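Local coordinates for apical membrane antigen 1 (Babesia divergens, PDB 4APM), which probably acts in host-cell invasion as a parasite-surface component of the moving junction, where its relatives bind the rhoptry-neck protein RON2, at residues L108-L116 / Y152-I161; M256-E265 / K307-A317. All blocks are in the same frame, centred on the assembly; numbering follows the deposited sequence.

Contact 1 (L108-L116 / Y152-I161); sequences LSPVSAADL and YDAKEEMCHI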
loop_
_atom_site.group_PDB
_atom_site.type_symbol
_atom_site.label_atom_id
_atom_site.label_comp_id
_atom_site.label_asym_id
_atom_site.label_seq_id
_atom_site.Cartn_x
_atom_site.Cartn_y
_atom_site.Cartn_z
ATOM N N LEU A 108 -20.342 15.827 -14.208
ATOM C CA LEU A 108 -19.602 15.655 -12.983
ATOM C C LEU A 108 -18.267 14.933 -13.189
ATOM O O LEU A 108 -17.367 15.108 -12.384
ATOM C CB LEU A 108 -20.443 14.924 -11.920
ATOM C CG LEU A 108 -21.920 15.266 -11.696
ATOM C CD1 LEU A 108 -22.173 15.811 -10.301
ATOM C CD2 LEU A 108 -22.464 16.208 -12.752
ATOM N N SER A 109 -18.126 14.149 -14.265
ATOM C CA SER A 109 -17.086 13.103 -14.313
ATOM C C SER A 109 -16.864 12.468 -15.690
ATOM O O SER A 109 -17.827 12.194 -16.384
ATOM C CB SER A 109 -17.448 11.993 -13.325
ATOM O OG SER A 109 -16.490 10.968 -13.353
ATOM N N PRO A 110 -15.601 12.122 -16.040
ATOM C CA PRO A 110 -14.357 12.405 -15.333
ATOM C C PRO A 110 -13.987 13.872 -15.539
ATOM O O PRO A 110 -14.498 14.496 -16.462
ATOM C CB PRO A 110 -13.340 11.510 -16.055
ATOM C CG PRO A 110 -13.848 11.425 -17.452
ATOM C CD PRO A 110 -15.350 11.483 -17.349
ATOM N N VAL A 111 -13.130 14.425 -14.688
ATOM C CA VAL A 111 -12.615 15.779 -14.921
ATOM C C VAL A 111 -11.083 15.726 -14.957
ATOM O O VAL A 111 -10.478 14.816 -14.381
ATOM C CB VAL A 111 -13.086 16.779 -13.815
ATOM C CG1 VAL A 111 -14.598 16.917 -13.791
ATOM C CG2 VAL A 111 -12.571 16.352 -12.451
ATOM N N SER A 112 -10.449 16.701 -15.593
ATOM C CA SER A 112 -9.004 16.652 -15.737
ATOM C C SER A 112 -8.351 17.280 -14.521
ATOM O O SER A 112 -8.968 18.090 -13.842
ATOM C CB SER A 112 -8.557 17.372 -17.017
ATOM O OG SER A 112 -8.484 18.776 -16.798
ATOM N N ALA A 113 -7.086 16.944 -14.272
ATOM C CA ALA A 113 -6.300 17.610 -13.228
ATOM C C ALA A 113 -6.302 19.126 -13.393
ATOM O O ALA A 113 -6.325 19.867 -12.401
ATOM C CB ALA A 113 -4.878 17.079 -13.217
ATOM N N ALA A 114 -6.263 19.582 -14.649
ATOM C CA ALA A 114 -6.244 21.021 -14.955
ATOM C C ALA A 114 -7.593 21.661 -14.606
ATOM O O ALA A 114 -7.643 22.749 -14.040
ATOM C CB ALA A 114 -5.901 21.251 -16.434
ATOM N N ASP A 115 -8.680 20.972 -14.948
ATOM C CA ASP A 115 -10.020 21.394 -14.533
ATOM C C ASP A 115 -10.129 21.686 -13.041
ATOM O O ASP A 115 -10.587 22.744 -12.630
ATOM C CB ASP A 115 -11.052 20.346 -14.938
ATOM C CG ASP A 115 -11.516 20.521 -16.371
ATOM O OD1 ASP A 115 -11.184 21.564 -16.964
ATOM O OD2 ASP A 115 -12.220 19.633 -16.894
ATOM N N LEU A 116 -9.651 20.747 -12.244
ATOM C CA LEU A 116 -9.654 20.872 -10.810
ATOM C C LEU A 116 -8.842 22.098 -10.347
ATOM O O LEU A 116 -9.320 22.866 -9.495
ATOM C CB LEU A 116 -9.147 19.562 -10.168
ATOM C CG LEU A 116 -10.151 18.592 -9.490
ATOM C CD1 LEU A 116 -11.590 18.742 -9.964
ATOM C CD2 LEU A 116 -9.709 17.124 -9.481
ATOM N N TYR A 152 -8.092 8.208 -9.363
ATOM C CA TYR A 152 -7.384 9.207 -10.133
ATOM C C TYR A 152 -6.401 8.479 -11.059
ATOM O O TYR A 152 -5.601 7.670 -10.594
ATOM C CB TYR A 152 -6.631 10.204 -9.234
ATOM C CG TYR A 152 -5.780 11.182 -10.043
ATOM C CD1 TYR A 152 -6.372 12.173 -10.823
ATOM C CD2 TYR A 152 -4.410 11.054 -10.101
ATOM C CE1 TYR A 152 -5.623 13.062 -11.557
ATOM C CE2 TYR A 152 -3.646 11.951 -10.816
ATOM C CZ TYR A 152 -4.262 12.952 -11.545
ATOM O OH TYR A 152 -3.493 13.809 -12.309
ATOM N N ASP A 153 -6.481 8.764 -12.358
ATOM C CA ASP A 153 -5.521 8.268 -13.378
ATOM C C ASP A 153 -4.356 9.255 -13.602
ATOM O O ASP A 153 -4.507 10.246 -14.300
ATOM C CB ASP A 153 -6.266 8.058 -14.694
ATOM C CG ASP A 153 -5.400 7.420 -15.789
ATOM O OD1 ASP A 153 -4.141 7.495 -15.719
ATOM O OD2 ASP A 153 -6.008 6.867 -16.737
ATOM N N ALA A 154 -3.190 8.966 -13.046
ATOM C CA ALA A 154 -2.068 9.886 -13.128
ATOM C C ALA A 154 -1.436 9.940 -14.536
ATOM O O ALA A 154 -0.724 10.888 -14.870
ATOM C CB ALA A 154 -1.022 9.531 -12.075
ATOM N N LYS A 155 -1.701 8.922 -15.349
ATOM C CA LYS A 155 -1.154 8.867 -16.702
ATOM C C LYS A 155 -1.984 9.768 -17.607
ATOM O O LYS A 155 -1.443 10.597 -18.327
ATOM C CB LYS A 155 -1.167 7.419 -17.221
ATOM C CG LYS A 155 -0.184 7.096 -18.346
ATOM C CD LYS A 155 -0.398 5.675 -18.861
ATOM C CE LYS A 155 0.478 5.373 -20.077
ATOM N NZ LYS A 155 -0.178 4.440 -21.058
ATOM N N GLU A 156 -3.303 9.618 -17.556
ATOM C CA GLU A 156 -4.186 10.456 -18.348
ATOM C C GLU A 156 -4.509 11.786 -17.620
ATOM O O GLU A 156 -5.174 12.645 -18.178
ATOM C CB GLU A 156 -5.491 9.712 -18.676
ATOM C CG GLU A 156 -5.346 8.456 -19.517
ATOM C CD GLU A 156 -4.565 8.697 -20.800
ATOM O OE1 GLU A 156 -4.892 9.662 -21.547
ATOM O OE2 GLU A 156 -3.595 7.937 -21.040
ATOM N N GLU A 157 -4.046 11.920 -16.375
ATOM C CA GLU A 157 -4.422 13.027 -15.475
ATOM C C GLU A 157 -5.913 13.323 -15.453
ATOM O O GLU A 157 -6.336 14.444 -15.703
ATOM C CB GLU A 157 -3.620 14.279 -15.793
ATOM C CG GLU A 157 -2.130 14.132 -15.521
ATOM C CD GLU A 157 -1.329 15.354 -15.935
ATOM O OE1 GLU A 157 -1.874 16.225 -16.638
ATOM O OE2 GLU A 157 -0.147 15.450 -15.561
ATOM N N MET A 158 -6.701 12.300 -15.134
ATOM C CA MET A 158 -8.134 12.389 -15.145
ATOM C C MET A 158 -8.657 11.831 -13.836
ATOM O O MET A 158 -8.140 10.826 -13.325
ATOM C CB MET A 158 -8.713 11.584 -16.310
ATOM C CG MET A 158 -8.407 12.156 -17.701
ATOM S SD MET A 158 -9.244 13.731 -18.055
ATOM C CE MET A 158 -10.966 13.246 -18.082
ATOM N N CYS A 159 -9.666 12.513 -13.298
ATOM C CA CYS A 159 -10.278 12.192 -12.036
ATOM C C CYS A 159 -11.639 11.541 -12.298
ATOM O O CYS A 159 -12.522 12.172 -12.857
ATOM C CB CYS A 159 -10.442 13.487 -11.210
ATOM S SG CYS A 159 -11.292 13.305 -9.614
ATOM N N HIS A 160 -11.801 10.288 -11.880
ATOM C CA HIS A 160 -13.059 9.573 -12.039
ATOM C C HIS A 160 -13.807 9.429 -10.737
ATOM O O HIS A 160 -13.261 8.985 -9.718
ATOM C CB HIS A 160 -12.816 8.188 -12.629
ATOM C CG HIS A 160 -12.084 8.203 -13.941
ATOM N ND1 HIS A 160 -12.716 8.078 -15.125
ATOM C CD2 HIS A 160 -10.733 8.367 -14.228
ATOM C CE1 HIS A 160 -11.811 8.144 -16.119
ATOM N NE2 HIS A 160 -10.596 8.320 -15.564
ATOM N N ILE A 161 -15.088 9.745 -10.766
ATOM C CA ILE A 161 -15.926 9.446 -9.633
ATOM C C ILE A 161 -16.689 8.169 -9.937
ATOM O O ILE A 161 -17.234 8.003 -11.035
ATOM C CB ILE A 161 -16.881 10.622 -9.310
ATOM C CG1 ILE A 161 -16.098 11.945 -9.281
ATOM C CG2 ILE A 161 -17.631 10.379 -8.006
ATOM C CD1 ILE A 161 -14.993 12.030 -8.244
HETATM O O HOH W 1 -4.427 18.132 -16.699
#

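Contact 2 (M256-E265 / K307-A317); sequences MFENAAADLE and KNSKGVGMNWA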
loop_
_atom_site.group_PDB
_atom_site.type_symbol
_atom_site.label_atom_id
_atom_site.label_comp_id
_atom_site.label_asym_id
_atom_site.label_seq_id
_atom_site.Cartn_x
_atom_site.Cartn_y
_atom_site.Cartn_z
ATOM N N MET A 256 0.009 -10.101 -1.664
ATOM C CA MET A 256 -0.206 -9.478 -0.374
ATOM C C MET A 256 -1.538 -8.689 -0.369
ATOM O O MET A 256 -2.322 -8.741 0.607
ATOM C CB MET A 256 0.972 -8.558 -0.075
ATOM C CG MET A 256 0.709 -7.630 1.094
ATOM S SD MET A 256 0.985 -5.898 0.795
ATOM C CE MET A 256 2.438 -5.720 -0.279
ATOM N N PHE A 257 -1.772 -7.927 -1.432
ATOM C CA PHE A 257 -2.991 -7.111 -1.535
ATOM C C PHE A 257 -4.293 -7.939 -1.319
ATOM O O PHE A 257 -5.212 -7.497 -0.640
ATOM C CB PHE A 257 -3.011 -6.389 -2.883
ATOM C CG PHE A 257 -4.226 -5.517 -3.104
ATOM C CD1 PHE A 257 -4.344 -4.283 -2.473
ATOM C CD2 PHE A 257 -5.208 -5.895 -4.006
ATOM C CE1 PHE A 257 -5.440 -3.456 -2.725
ATOM C CE2 PHE A 257 -6.303 -5.072 -4.250
ATOM C CZ PHE A 257 -6.414 -3.846 -3.611
ATOM N N GLU A 258 -4.337 -9.149 -1.870
ATOM C CA GLU A 258 -5.502 -10.017 -1.740
ATOM C C GLU A 258 -5.822 -10.328 -0.282
ATOM O O GLU A 258 -6.929 -10.761 0.016
ATOM C CB GLU A 258 -5.250 -11.349 -2.444
ATOM C CG GLU A 258 -5.110 -11.247 -3.934
ATOM C CD GLU A 258 -5.094 -12.619 -4.581
ATOM O OE1 GLU A 258 -4.688 -13.598 -3.901
ATOM O OE2 GLU A 258 -5.525 -12.719 -5.753
ATOM N N ASN A 259 -4.814 -10.190 0.591
ATOM C CA ASN A 259 -4.893 -10.594 1.996
ATOM C C ASN A 259 -4.856 -9.396 2.907
ATOM O O ASN A 259 -4.766 -9.537 4.139
ATOM C CB ASN A 259 -3.728 -11.533 2.318
ATOM C CG ASN A 259 -3.844 -12.865 1.587
ATOM O OD1 ASN A 259 -3.141 -13.130 0.591
ATOM N ND2 ASN A 259 -4.811 -13.655 1.998
ATOM N N ALA A 260 -4.861 -8.206 2.298
ATOM C CA ALA A 260 -4.722 -6.962 3.031
ATOM C C ALA A 260 -6.044 -6.690 3.735
ATOM O O ALA A 260 -7.027 -7.403 3.524
ATOM C CB ALA A 260 -4.358 -5.804 2.077
ATOM N N ALA A 261 -6.044 -5.666 4.578
ATOM C CA ALA A 261 -7.248 -5.197 5.266
ATOM C C ALA A 261 -8.441 -5.128 4.312
ATOM O O ALA A 261 -8.362 -4.485 3.254
ATOM C CB ALA A 261 -6.989 -3.830 5.876
ATOM N N ALA A 262 -9.551 -5.743 4.733
ATOM C CA ALA A 262 -10.762 -5.882 3.925
ATOM C C ALA A 262 -11.965 -5.682 4.829
ATOM O O ALA A 262 -12.122 -6.399 5.804
ATOM C CB ALA A 262 -10.823 -7.286 3.279
ATOM N N ASP A 263 -12.820 -4.720 4.505
ATOM C CA ASP A 263 -13.991 -4.437 5.323
ATOM C C ASP A 263 -15.235 -5.327 4.981
ATOM O O ASP A 263 -16.380 -4.912 5.170
ATOM C CB ASP A 263 -14.354 -2.957 5.210
ATOM C CG ASP A 263 -13.263 -2.033 5.758
ATOM O OD1 ASP A 263 -12.479 -2.455 6.631
ATOM O OD2 ASP A 263 -13.191 -0.866 5.306
ATOM N N LEU A 264 -15.017 -6.534 4.486
ATOM C CA LEU A 264 -16.090 -7.535 4.464
ATOM C C LEU A 264 -15.524 -8.943 4.311
ATOM O O LEU A 264 -14.300 -9.110 4.204
ATOM C CB LEU A 264 -17.150 -7.216 3.397
ATOM C CG LEU A 264 -17.006 -7.603 1.924
ATOM C CD1 LEU A 264 -17.979 -6.774 1.088
ATOM C CD2 LEU A 264 -15.585 -7.423 1.420
ATOM N N GLU A 265 -16.401 -9.945 4.422
ATOM C CA GLU A 265 -16.048 -11.351 4.183
ATOM C C GLU A 265 -15.821 -11.630 2.695
ATOM O O GLU A 265 -14.736 -12.055 2.282
ATOM C CB GLU A 265 -17.141 -12.283 4.716
ATOM C CG GLU A 265 -18.519 -11.640 4.868
ATOM C CD GLU A 265 -19.142 -11.186 3.548
ATOM O OE1 GLU A 265 -18.783 -11.732 2.480
ATOM O OE2 GLU A 265 -20.013 -10.288 3.583
ATOM N N LYS A 307 -18.175 -5.593 10.464
ATOM C CA LYS A 307 -17.463 -6.076 9.289
ATOM C C LYS A 307 -16.219 -5.242 8.986
ATOM O O LYS A 307 -15.589 -5.429 7.950
ATOM C CB LYS A 307 -18.395 -6.087 8.075
ATOM C CG LYS A 307 -19.762 -6.697 8.343
ATOM C CD LYS A 307 -20.639 -6.630 7.101
ATOM C CE LYS A 307 -21.085 -8.019 6.674
ATOM N NZ LYS A 307 -19.948 -8.836 6.146
ATOM N N ASN A 308 -15.862 -4.341 9.900
ATOM C CA ASN A 308 -14.791 -3.358 9.662
ATOM C C ASN A 308 -13.398 -3.759 10.169
ATOM O O ASN A 308 -13.232 -4.146 11.331
ATOM C CB ASN A 308 -15.187 -1.965 10.178
ATOM C CG ASN A 308 -16.157 -1.256 9.241
ATOM O OD1 ASN A 308 -16.178 -1.507 8.032
ATOM N ND2 ASN A 308 -16.964 -0.380 9.791
ATOM N N SER A 309 -12.400 -3.623 9.292
ATOM C CA SER A 309 -11.034 -4.079 9.569
ATOM C C SER A 309 -10.266 -3.087 10.469
ATOM O O SER A 309 -9.276 -3.448 11.069
ATOM C CB SER A 309 -10.281 -4.246 8.237
ATOM O OG SER A 309 -10.266 -3.002 7.529
ATOM N N LYS A 310 -10.713 -1.832 10.527
ATOM C CA LYS A 310 -9.921 -0.751 11.116
ATOM C C LYS A 310 -8.493 -0.625 10.537
ATOM O O LYS A 310 -7.601 -0.122 11.227
ATOM C CB LYS A 310 -9.799 -0.936 12.628
ATOM C CG LYS A 310 -11.090 -1.289 13.317
ATOM C CD LYS A 310 -12.088 -0.173 13.141
ATOM C CE LYS A 310 -11.793 0.967 14.097
ATOM N NZ LYS A 310 -13.027 1.775 14.309
ATOM N N GLY A 311 -8.264 -1.118 9.317
ATOM C CA GLY A 311 -6.923 -1.118 8.735
ATOM C C GLY A 311 -6.035 -2.309 9.061
ATOM O O GLY A 311 -4.835 -2.277 8.784
ATOM N N VAL A 312 -6.613 -3.341 9.677
ATOM C CA VAL A 312 -5.876 -4.498 10.172
ATOM C C VAL A 312 -5.941 -5.604 9.148
ATOM O O VAL A 312 -7.003 -5.889 8.622
ATOM C CB VAL A 312 -6.471 -5.022 11.506
ATOM C CG1 VAL A 312 -5.814 -6.333 11.914
ATOM C CG2 VAL A 312 -6.304 -3.982 12.609
ATOM N N GLY A 313 -4.789 -6.180 8.827
ATOM C CA GLY A 313 -4.676 -7.179 7.771
ATOM C C GLY A 313 -3.233 -7.468 7.397
ATOM O O GLY A 313 -2.287 -6.940 8.005
ATOM N N MET A 314 -3.023 -8.353 6.436
ATOM C CA MET A 314 -1.653 -8.569 5.985
ATOM C C MET A 314 -1.267 -7.504 4.981
ATOM O O MET A 314 -1.370 -7.729 3.775
ATOM C CB MET A 314 -1.516 -9.940 5.364
ATOM C CG MET A 314 -2.133 -11.015 6.224
ATOM S SD MET A 314 -1.714 -12.651 5.600
ATOM C CE MET A 314 -2.804 -13.645 6.617
ATOM N N ASN A 315 -0.758 -6.379 5.485
ATOM C CA ASN A 315 -0.631 -5.129 4.722
ATOM C C ASN A 315 0.759 -4.804 4.148
ATOM O O ASN A 315 0.947 -3.738 3.565
ATOM C CB ASN A 315 -1.083 -3.938 5.587
ATOM C CG ASN A 315 -2.536 -4.052 6.035
ATOM O OD1 ASN A 315 -3.371 -4.645 5.335
ATOM N ND2 ASN A 315 -2.863 -3.420 7.178
ATOM N N TRP A 316 1.735 -5.671 4.400
ATOM C CA TRP A 316 3.150 -5.380 4.121
ATOM C C TRP A 316 3.774 -6.654 3.651
ATOM O O TRP A 316 3.321 -7.761 4.027
ATOM C CB TRP A 316 3.891 -4.905 5.382
ATOM C CG TRP A 316 3.144 -3.934 6.282
ATOM C CD1 TRP A 316 3.259 -2.541 6.304
ATOM C CD2 TRP A 316 2.205 -4.257 7.373
ATOM N NE1 TRP A 316 2.448 -1.997 7.297
ATOM C CE2 TRP A 316 1.790 -2.975 7.959
ATOM C CE3 TRP A 316 1.647 -5.430 7.864
ATOM C CZ2 TRP A 316 0.909 -2.905 9.022
ATOM C CZ3 TRP A 316 0.752 -5.343 8.955
ATOM C CH2 TRP A 316 0.402 -4.107 9.518
ATOM N N ALA A 317 4.766 -6.527 2.772
ATOM C CA ALA A 317 5.500 -7.690 2.258
ATOM C C ALA A 317 6.957 -7.336 1.998
ATOM O O ALA A 317 7.286 -6.175 1.705
ATOM C CB ALA A 317 4.853 -8.222 0.980
HETATM O O HOH W 2 -8.941 -7.848 6.881
HETATM O O HOH W 3 -12.454 -0.391 8.669
#

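Contact 1 (L108-L116 / Y152-I161)
Val111 and Cys159 form an antiparallel hydrogen-bonded pair that adds the short outer strand 111-112 to strand 158-161 of a five-stranded antiparallel sheet. Cys159 N donates to Val111 O at 2.7 Å, and Val111 N returns a bond to Cys159 O at 3.0 Å. The pairing runs on into the helix that follows, where Ala113 N meets Glu157 O at 3.0 Å. At the other end Ser109, buried, supplies a side-chain acceptor instead: OG, turned anti to the backbone N (chi1 179°), takes the N-H of Ile161 at 3.2 Å.

The two faces of the strand pair differ. On one, Met158 folds back at chi2 and chi3, laying SD beside Ser112 CB and pressing CE against Pro110 CG, a tight 3.5 Å. Pro110, entered through a cis peptide bond, also sets CB over one face of the His160 ring, a CH-pi contact suited to a rigid aliphatic ring. On the buried face Val111 CG2 packs on Cys159 CB, and Leu116 CD2 lies 4.1 Å from both CB and SG of Cys159. Further out, helix 125-134 backs this face, with Tyr132 touching Val111 and Leu116, while the calcium ligands Gly120 and Asp122 lie about 8 and 9 Å from the Leu116 side chain. The helix is tied on covalently by the disulfide from Cys159 SG to Cys129 SG.

Contact 2 (M256-E265 / K307-A317)
Residues 256-265, leaving helix 249-257 through a type I turn, run antiparallel to 307-317 without forming a sheet: Ala261 and Gly313 come to 4.1 Å between CA atoms, yet one main-chain hydrogen bond, Met314 N to Asn259 O (3.1 Å), joins the two. These are the two roots of the long disordered loop 266-304, which fits the domain II loop known in other AMA1 proteins.

The close approach depends on small residues. At Gly313 a CB would point at 256-265 and clash with Ala261 N; Ala261 in turn needs only a methyl to meet Val312 O. Asn315 makes up for the sparse backbone pairing. Its OD1 accepts from Ala261 N at 3.0 Å, in the carbonyl plane, while its ND2 donates to Gly311 O at 2.8 Å, and the two bonds together fix the rotation of the amide. Gly311 suits the type I' turn 309-312: at its backbone angles (phi 87°) a CB would press on the carbonyl O of the residue before.

Nearer the disordered loop, Asp263 is the main polar link. Its OD1 accepts from Ser309 N at 2.9 Å on the anti side, tilted 31° from the carboxylate plane, and from Ser309 OG at a modelled 2.5 Å, a value too short to press. OD2 is held by Gly28 N and Leu33 N, and Asp263 O by Arg45. Beyond it the exposed Lys307 bends at chi3 and chi4, and its NZ forms a salt bridge at the anti lone pair of Glu265 OE2.

At the helix end Met256, with CG anti to the backbone N (chi1 167°), lays its bent chain against backbone carbonyls, SD 3.5 Å from Asn315 O, and ends with CE 3.7 Å from Ala317 CB.

In the fold
Contacts 1 and 2 do not touch, their centres being 28 Å apart. Contact 1 lies farther from the middle of the molecule, where it completes one margin of a sheet; short strand pairing holds it, extended at each end by one further bond, with a disulfide on the buried face and Leu116 about 8 Å from the calcium ligand Gly120. Contact 2 sits closer to the centre and away from the calcium site. It joins a helix end to a strand of another sheet, largely through irregular loops, so polar side chains do much of the bonding to main-chain atoms. Both are partly buried, but contact 2 grades from a buried methionine to an exposed salt bridge.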